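Local coordinates for uncharacterized protein (Vibrio parahaemolyticus, PDB 1ZBP), which is of unknown function but belongs to the ImpE family, some members of which are linked to bacterial type VI secretion, at residues L152-I156 with L167-I173; Y116-S120 with I229-V234; R34-I38 with R49-L54. Residue numbers count along the deposited sequence, not the author numbering.

Interaction 1. Residues L152-I156 with L167-I173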
loop_
_atom_site.group_PDB
_atom_site.type_symbol
_atom_site.label_atom_id
_atom_site.label_comp_id
_atom_site.label_asym_id
_atom_site.label_seq_id
_atom_site.Cartn_x
_atom_site.Cartn_y
_atom_site.Cartn_z
ATOM N N LEU A 152 4.350 0.907 9.925
ATOM C CA LEU A 152 2.972 1.373 9.754
ATOM C C LEU A 152 2.219 1.528 11.076
ATOM O O LEU A 152 1.461 2.479 11.245
ATOM C CB LEU A 152 2.216 0.419 8.816
ATOM C CG LEU A 152 2.137 0.795 7.329
ATOM C CD1 LEU A 152 3.308 1.680 6.920
ATOM C CD2 LEU A 152 2.060 -0.475 6.501
ATOM N N GLY A 153 2.428 0.593 12.000
ATOM C CA GLY A 153 1.777 0.641 13.304
ATOM C C GLY A 153 0.274 0.846 13.304
ATOM O O GLY A 153 -0.479 -0.021 12.871
ATOM N N GLY A 154 -0.179 1.992 13.796
ATOM C CA GLY A 154 -1.608 2.241 13.815
ATOM C C GLY A 154 -2.045 3.053 12.613
ATOM O O GLY A 154 -2.993 3.833 12.706
ATOM N N TYR A 155 -1.359 2.885 11.485
ATOM C CA TYR A 155 -1.686 3.644 10.273
ATOM C C TYR A 155 -2.038 2.772 9.071
ATOM O O TYR A 155 -1.589 1.639 8.967
ATOM C CB TYR A 155 -0.500 4.523 9.854
ATOM C CG TYR A 155 -0.250 5.715 10.736
ATOM C CD1 TYR A 155 -0.714 6.977 10.375
ATOM C CD2 TYR A 155 0.444 5.586 11.945
ATOM C CE1 TYR A 155 -0.494 8.075 11.185
ATOM C CE2 TYR A 155 0.665 6.685 12.763
ATOM C CZ TYR A 155 0.193 7.927 12.378
ATOM O OH TYR A 155 0.391 9.023 13.201
ATOM N N ILE A 156 -2.867 3.298 8.177
ATOM C CA ILE A 156 -3.174 2.584 6.953
ATOM C C ILE A 156 -2.643 3.514 5.877
ATOM O O ILE A 156 -2.399 4.712 6.130
ATOM C CB ILE A 156 -4.687 2.350 6.705
ATOM C CG1 ILE A 156 -5.449 3.672 6.778
ATOM C CG2 ILE A 156 -5.223 1.299 7.657
ATOM C CD1 ILE A 156 -6.810 3.603 6.121
ATOM N N LEU A 167 -1.124 8.772 4.804
ATOM C CA LEU A 167 -0.891 7.935 5.971
ATOM C C LEU A 167 -1.987 8.359 6.932
ATOM O O LEU A 167 -1.978 9.480 7.456
ATOM C CB LEU A 167 0.484 8.195 6.577
ATOM C CG LEU A 167 1.576 7.236 6.084
ATOM C CD1 LEU A 167 2.934 7.676 6.621
ATOM C CD2 LEU A 167 1.258 5.813 6.543
ATOM N N VAL A 168 -2.942 7.462 7.148
ATOM C CA VAL A 168 -4.082 7.772 7.980
ATOM C C VAL A 168 -4.204 6.859 9.186
ATOM O O VAL A 168 -4.215 5.631 9.061
ATOM C CB VAL A 168 -5.373 7.700 7.144
ATOM C CG1 VAL A 168 -6.578 7.929 8.016
ATOM C CG2 VAL A 168 -5.301 8.742 6.026
ATOM N N PRO A 169 -4.273 7.461 10.379
ATOM C CA PRO A 169 -4.398 6.752 11.655
ATOM C C PRO A 169 -5.602 5.824 11.604
ATOM O O PRO A 169 -6.685 6.254 11.237
ATOM C CB PRO A 169 -4.605 7.886 12.664
ATOM C CG PRO A 169 -3.810 8.987 12.078
ATOM C CD PRO A 169 -4.172 8.912 10.602
ATOM N N ILE A 170 -5.402 4.554 11.941
ATOM C CA ILE A 170 -6.496 3.596 11.942
ATOM C C ILE A 170 -7.590 4.156 12.861
ATOM O O ILE A 170 -8.780 4.012 12.582
ATOM C CB ILE A 170 -6.019 2.209 12.433
ATOM C CG1 ILE A 170 -5.026 1.639 11.425
ATOM C CG2 ILE A 170 -7.210 1.271 12.614
ATOM C CD1 ILE A 170 -4.393 0.324 11.869
ATOM N N ALA A 171 -7.167 4.830 13.930
ATOM C CA ALA A 171 -8.082 5.445 14.903
ATOM C C ALA A 171 -8.992 6.516 14.289
ATOM O O ALA A 171 -10.059 6.833 14.837
ATOM C CB ALA A 171 -7.288 6.053 16.049
ATOM N N SER A 172 -8.563 7.079 13.162
ATOM C CA SER A 172 -9.335 8.106 12.462
ATOM C C SER A 172 -10.363 7.500 11.516
ATOM O O SER A 172 -11.129 8.223 10.899
ATOM C CB SER A 172 -8.400 9.016 11.655
ATOM O OG SER A 172 -7.731 9.951 12.488
ATOM N N ILE A 173 -10.383 6.176 11.402
ATOM C CA ILE A 173 -11.322 5.516 10.499
ATOM C C ILE A 173 -12.680 5.261 11.134
ATOM O O ILE A 173 -12.768 4.754 12.253
ATOM C CB ILE A 173 -10.777 4.146 10.002
ATOM C CG1 ILE A 173 -9.506 4.341 9.167
ATOM C CG2 ILE A 173 -11.839 3.438 9.190
ATOM C CD1 ILE A 173 -8.737 3.062 8.913
HETATM O O HOH W 1 -4.377 4.507 14.919
#
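Ile156 occupies the apolar centre of this contact. Its CD1 lies 3.4 Å from CD1 of Ile173, its CG2 3.8 Å from CG1 of Ile170, and its CG1 4.0 Å from CB of Val168; Ile196 of strand 189-196 and Phe135 of strand 135-137 extend this cluster. On the other face, Tyr155 CE1 packs 3.6 Å from Pro169 CG. Tyr155 CB also meets Leu167 CD2 at 4.0 Å. The backbones run antiparallel: Ile156 N donates to Val168 O (2.8 Å) and Val168 N to Ile156 O (3.0 Å), with Tyr155 and Pro169 forming the adjacent non-hydrogen-bonded pair. Farther out, where 167-173 turns into a short 3-10 segment, Ile170 N makes a short, nearly linear hydrogen bond to Gly154 O (2.6 Å). Water 1 joins the same Gly154 O (2.7 Å) to Ala171 N (3.0 Å). Gly153, with its positive phi, allows the type II' turn Leu152-Tyr155 that leads into strand 155-159, which forms a beta hairpin with strand 165-169 and is an edge strand of a small mixed sheet.

Interaction 2. Residues Y116-S120 with I229-V234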
loop_
_atom_site.group_PDB
_atom_site.type_symbol
_atom_site.label_atom_id
_atom_site.label_comp_id
_atom_site.label_asym_id
_atom_site.label_seq_id
_atom_site.Cartn_x
_atom_site.Cartn_y
_atom_site.Cartn_z
ATOM N N TYR A 116 19.839 2.150 14.495
ATOM C CA TYR A 116 18.799 1.285 15.038
ATOM C C TYR A 116 18.512 1.535 16.511
ATOM O O TYR A 116 17.675 0.859 17.109
ATOM C CB TYR A 116 19.173 -0.187 14.838
ATOM C CG TYR A 116 19.577 -0.523 13.423
ATOM C CD1 TYR A 116 18.860 -0.023 12.336
ATOM C CD2 TYR A 116 20.682 -1.338 13.163
ATOM C CE1 TYR A 116 19.230 -0.323 11.026
ATOM C CE2 TYR A 116 21.057 -1.643 11.852
ATOM C CZ TYR A 116 20.324 -1.128 10.791
ATOM O OH TYR A 116 20.687 -1.411 9.493
ATOM N N GLU A 117 19.209 2.496 17.104
ATOM C CA GLU A 117 18.991 2.806 18.508
ATOM C C GLU A 117 17.873 3.835 18.593
ATOM O O GLU A 117 17.106 3.862 19.558
ATOM C CB GLU A 117 20.271 3.361 19.144
ATOM C CG GLU A 117 20.268 3.332 20.676
ATOM C CD GLU A 117 20.218 1.914 21.245
ATOM O OE1 GLU A 117 19.190 1.222 21.049
ATOM O OE2 GLU A 117 21.210 1.490 21.887
ATOM N N GLN A 118 17.781 4.682 17.572
ATOM C CA GLN A 118 16.750 5.711 17.527
ATOM C C GLN A 118 15.451 5.111 16.962
ATOM O O GLN A 118 14.354 5.548 17.320
ATOM C CB GLN A 118 17.218 6.882 16.661
ATOM C CG GLN A 118 16.334 8.120 16.749
ATOM C CD GLN A 118 16.741 9.201 15.760
ATOM O OE1 GLN A 118 16.041 10.205 15.592
ATOM N NE2 GLN A 118 17.879 9.004 15.104
ATOM N N VAL A 119 15.580 4.108 16.092
ATOM C CA VAL A 119 14.411 3.458 15.512
ATOM C C VAL A 119 13.684 2.695 16.618
ATOM O O VAL A 119 12.452 2.657 16.661
ATOM C CB VAL A 119 14.797 2.469 14.372
ATOM C CG1 VAL A 119 15.693 3.157 13.359
ATOM C CG2 VAL A 119 15.478 1.241 14.939
ATOM N N SER A 120 14.464 2.099 17.515
ATOM C CA SER A 120 13.933 1.337 18.641
ATOM C C SER A 120 13.224 2.278 19.601
ATOM O O SER A 120 12.229 1.907 20.217
ATOM C CB SER A 120 15.070 0.625 19.380
ATOM O OG SER A 120 14.587 -0.161 20.457
ATOM N N ILE A 229 14.912 -5.909 12.485
ATOM C CA ILE A 229 15.919 -4.881 12.248
ATOM C C ILE A 229 17.306 -5.348 12.693
ATOM O O ILE A 229 18.066 -5.926 11.907
ATOM C CB ILE A 229 15.555 -3.569 12.992
ATOM C CG1 ILE A 229 14.148 -3.126 12.592
ATOM C CG2 ILE A 229 16.558 -2.470 12.659
ATOM C CD1 ILE A 229 13.911 -3.067 11.089
ATOM N N ALA A 230 17.637 -5.089 13.953
ATOM C CA ALA A 230 18.925 -5.498 14.498
ATOM C C ALA A 230 18.641 -6.517 15.581
ATOM O O ALA A 230 18.396 -7.694 15.303
ATOM C CB ALA A 230 19.658 -4.296 15.090
ATOM N N ASP A 231 18.665 -6.042 16.819
ATOM C CA ASP A 231 18.400 -6.875 17.978
ATOM C C ASP A 231 17.234 -6.297 18.769
ATOM O O ASP A 231 16.920 -6.768 19.865
ATOM C CB ASP A 231 19.646 -6.969 18.871
ATOM C CG ASP A 231 20.407 -5.652 18.964
ATOM O OD1 ASP A 231 19.762 -4.582 18.968
ATOM O OD2 ASP A 231 21.653 -5.689 19.051
ATOM N N LYS A 232 16.594 -5.275 18.205
ATOM C CA LYS A 232 15.457 -4.643 18.863
ATOM C C LYS A 232 14.175 -5.410 18.586
ATOM O O LYS A 232 14.198 -6.476 17.969
ATOM C CB LYS A 232 15.284 -3.196 18.386
ATOM C CG LYS A 232 16.433 -2.272 18.718
ATOM C CD LYS A 232 17.625 -2.512 17.817
ATOM C CE LYS A 232 18.781 -1.622 18.232
ATOM N NZ LYS A 232 19.178 -1.885 19.653
ATOM N N GLU A 233 13.058 -4.859 19.053
ATOM C CA GLU A 233 11.750 -5.466 18.831
ATOM C C GLU A 233 11.032 -4.789 17.657
ATOM O O GLU A 233 9.809 -4.718 17.619
ATOM C CB GLU A 233 10.891 -5.387 20.106
ATOM C CG GLU A 233 10.846 -4.019 20.802
ATOM C CD GLU A 233 10.139 -2.933 19.996
ATOM O OE1 GLU A 233 8.939 -3.100 19.683
ATOM O OE2 GLU A 233 10.783 -1.904 19.694
ATOM N N VAL A 234 11.807 -4.296 16.697
ATOM C CA VAL A 234 11.258 -3.637 15.515
ATOM C C VAL A 234 11.257 -4.629 14.347
ATOM O O VAL A 234 12.316 -5.027 13.854
ATOM C CB VAL A 234 12.106 -2.404 15.122
ATOM C CG1 VAL A 234 11.484 -1.693 13.938
ATOM C CG2 VAL A 234 12.226 -1.465 16.308
#
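Near its N-terminal end, helix 116-129 is covered by the loop of a beta hairpin, residues 229-234, which links the antiparallel strands 224-228 and 235-239; Ile229 N donates to Val234 O (3.1 Å) across the base of that loop. Tyr116 makes the broadest apolar contact on the helix side. Ile229 CG2 sits over one face of its ring, 3.8 Å from the centroid, in a CH-pi interaction, and Ala230 CB approaches Tyr116 CD2 to 3.7 Å. The aliphatic part of Lys232 also crosses here, with its CE pressed to 2.9 Å from Tyr116 O. Beyond it, Glu117 OE1 forms a long salt bridge with Lys232 NZ (3.4 Å), a weak hydrogen bond; the ammonium is held more tightly by Asp231 OD1, 2.8 Å from Lys232 NZ, so the three charges form a network at the solvent edge. Val119 turns inward, its CG2 4.4 Å from Val234 CG2; helix 98-113 backs both, with Ser110 against Val119 and Phe107 against Val234. Ser120 closes the contact: its CB lies 3.3 Å from Lys232 CG and its CA 4.0 Å from Val234 CG2, while Glu233 OE2, 4.3 Å from Ser120 OG, has no polar partner in the model.

Interaction 3. Residues R34-I38 with R49-L54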
loop_
_atom_site.group_PDB
_atom_site.type_symbol
_atom_site.label_atom_id
_atom_site.label_comp_id
_atom_site.label_asym_id
_atom_site.label_seq_id
_atom_site.Cartn_x
_atom_site.Cartn_y
_atom_site.Cartn_z
ATOM N N ARG A 34 0.395 -3.752 -24.119
ATOM C CA ARG A 34 1.089 -2.660 -23.439
ATOM C C ARG A 34 0.461 -2.416 -22.064
ATOM O O ARG A 34 1.171 -2.233 -21.073
ATOM C CB ARG A 34 1.043 -1.385 -24.294
ATOM C CG ARG A 34 1.992 -1.400 -25.488
ATOM C CD ARG A 34 1.819 -0.158 -26.355
ATOM N NE ARG A 34 2.742 -0.117 -27.492
ATOM C CZ ARG A 34 4.015 0.269 -27.425
ATOM N NH1 ARG A 34 4.775 0.268 -28.516
ATOM N NH2 ARG A 34 4.529 0.670 -26.272
ATOM N N SER A 35 -0.869 -2.440 -22.019
ATOM C CA SER A 35 -1.625 -2.245 -20.784
ATOM C C SER A 35 -1.271 -3.302 -19.741
ATOM O O SER A 35 -0.996 -2.979 -18.581
ATOM C CB SER A 35 -3.128 -2.299 -21.069
ATOM O OG SER A 35 -3.896 -2.141 -19.882
ATOM N N SER A 36 -1.280 -4.569 -20.146
ATOM C CA SER A 36 -0.942 -5.656 -19.229
ATOM C C SER A 36 0.511 -5.543 -18.771
ATOM O O SER A 36 0.859 -5.956 -17.665
ATOM C CB SER A 36 -1.166 -7.019 -19.904
ATOM O OG SER A 36 -2.537 -7.203 -20.247
ATOM N N PHE A 37 1.357 -4.976 -19.622
ATOM C CA PHE A 37 2.776 -4.814 -19.296
ATOM C C PHE A 37 2.972 -3.690 -18.253
ATOM O O PHE A 37 3.937 -3.703 -17.482
ATOM C CB PHE A 37 3.559 -4.513 -20.586
ATOM C CG PHE A 37 5.005 -4.154 -20.363
ATOM C CD1 PHE A 37 5.828 -4.960 -19.585
ATOM C CD2 PHE A 37 5.540 -2.992 -20.921
ATOM C CE1 PHE A 37 7.159 -4.615 -19.357
ATOM C CE2 PHE A 37 6.870 -2.640 -20.699
ATOM C CZ PHE A 37 7.678 -3.455 -19.914
ATOM N N ILE A 38 2.043 -2.731 -18.228
ATOM C CA ILE A 38 2.098 -1.614 -17.285
ATOM C C ILE A 38 1.689 -2.086 -15.885
ATOM O O ILE A 38 2.289 -1.688 -14.877
ATOM C CB ILE A 38 1.149 -0.461 -17.718
ATOM C CG1 ILE A 38 1.641 0.149 -19.027
ATOM C CG2 ILE A 38 1.098 0.619 -16.635
ATOM C CD1 ILE A 38 0.617 0.994 -19.730
ATOM N N ARG A 49 9.719 3.234 -15.266
ATOM C CA ARG A 49 9.402 2.539 -16.513
ATOM C C ARG A 49 7.888 2.535 -16.761
ATOM O O ARG A 49 7.427 2.875 -17.854
ATOM C CB ARG A 49 9.934 1.096 -16.438
ATOM C CG ARG A 49 9.766 0.238 -17.697
ATOM C CD ARG A 49 10.587 0.773 -18.863
ATOM N NE ARG A 49 10.652 -0.177 -19.976
ATOM C CZ ARG A 49 11.187 0.097 -21.164
ATOM N NH1 ARG A 49 11.703 1.300 -21.398
ATOM N NH2 ARG A 49 11.210 -0.829 -22.116
ATOM N N ALA A 50 7.119 2.144 -15.745
ATOM C CA ALA A 50 5.661 2.099 -15.849
ATOM C C ALA A 50 5.117 3.438 -16.335
ATOM O O ALA A 50 4.192 3.495 -17.141
ATOM C CB ALA A 50 5.043 1.748 -14.492
ATOM N N ASP A 51 5.702 4.517 -15.837
ATOM C CA ASP A 51 5.269 5.846 -16.217
ATOM C C ASP A 51 5.623 6.070 -17.688
ATOM O O ASP A 51 4.812 6.584 -18.454
ATOM C CB ASP A 51 5.936 6.878 -15.307
ATOM C CG ASP A 51 5.187 8.182 -15.267
ATOM O OD1 ASP A 51 3.936 8.158 -15.177
ATOM O OD2 ASP A 51 5.856 9.237 -15.304
ATOM N N GLU A 52 6.825 5.652 -18.082
ATOM C CA GLU A 52 7.277 5.782 -19.466
ATOM C C GLU A 52 6.276 5.108 -20.405
ATOM O O GLU A 52 5.905 5.667 -21.433
ATOM C CB GLU A 52 8.653 5.127 -19.634
ATOM C CG GLU A 52 9.359 5.447 -20.944
ATOM C CD GLU A 52 9.627 6.927 -21.106
ATOM O OE1 GLU A 52 10.234 7.523 -20.184
ATOM O OE2 GLU A 52 9.234 7.495 -22.153
ATOM N N GLN A 53 5.838 3.905 -20.050
ATOM C CA GLN A 53 4.878 3.178 -20.874
ATOM C C GLN A 53 3.499 3.842 -20.864
ATOM O O GLN A 53 2.766 3.784 -21.848
ATOM C CB GLN A 53 4.766 1.730 -20.390
ATOM C CG GLN A 53 6.058 0.931 -20.546
ATOM C CD GLN A 53 6.432 0.682 -22.001
ATOM O OE1 GLN A 53 5.720 -0.009 -22.731
ATOM N NE2 GLN A 53 7.550 1.253 -22.429
ATOM N N LEU A 54 3.147 4.469 -19.747
ATOM C CA LEU A 54 1.859 5.144 -19.640
ATOM C C LEU A 54 1.841 6.401 -20.513
ATOM O O LEU A 54 0.797 6.792 -21.029
ATOM C CB LEU A 54 1.570 5.503 -18.174
ATOM C CG LEU A 54 1.178 4.336 -17.261
ATOM C CD1 LEU A 54 1.365 4.692 -15.798
ATOM C CD2 LEU A 54 -0.250 3.952 -17.563
#
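Ile38 lies across the side chains of Gln53 and Leu54: its CG1 is 3.8 Å from Gln53 CB, and its CG2 reaches Leu54 CD2 at 3.7 Å. The backbones come nearest at Ala50, a small residue, with the CA atoms of Ile38 and Ala50 5.3 Å apart. The two helical segments run antiparallel, their axes 9.8 Å apart at closest approach and inclined at 157°. This pairing of helix 31-44 with helix 47-60, together with the sequence pattern, is consistent with a tetratricopeptide-like helical hairpin. Neighbouring helices continue the stack, Leu17, Leu20 and Ile21 of helix 13-25 against Phe37, and Leu71 and Val75 of helix 65-84 against Leu54. The Phe37 ring presents its edge to Gln53, with CD2 3.5 Å from OE1, and to Arg49, with CZ 4.4 Å from NE. Arg34 NH2 comes only within 3.8 Å of Gln53 OE1, which is buried without a polar partner; the Arg34 guanidinium instead donates through NE to Pro28 O.

How the interactions relate
The three contacts belong to two parts of the chain. Interaction 3 ties together consecutive helices of the N-terminal helical region and is complete before the other two begin. It lies on the opposite side of the chain's centre from both, about 31 Å from interaction 1 and 38 Å from interaction 2, centre to centre. Interaction 2 bridges a long sequence separation, and the hairpin of interaction 1 falls within the span between its segments. Those two are closer neighbours, with centres about 21 Å and nearest atoms about 9 Å apart, yet they do not touch. With the function unknown, none of these contacts can be assigned to an active site or ligand pocket.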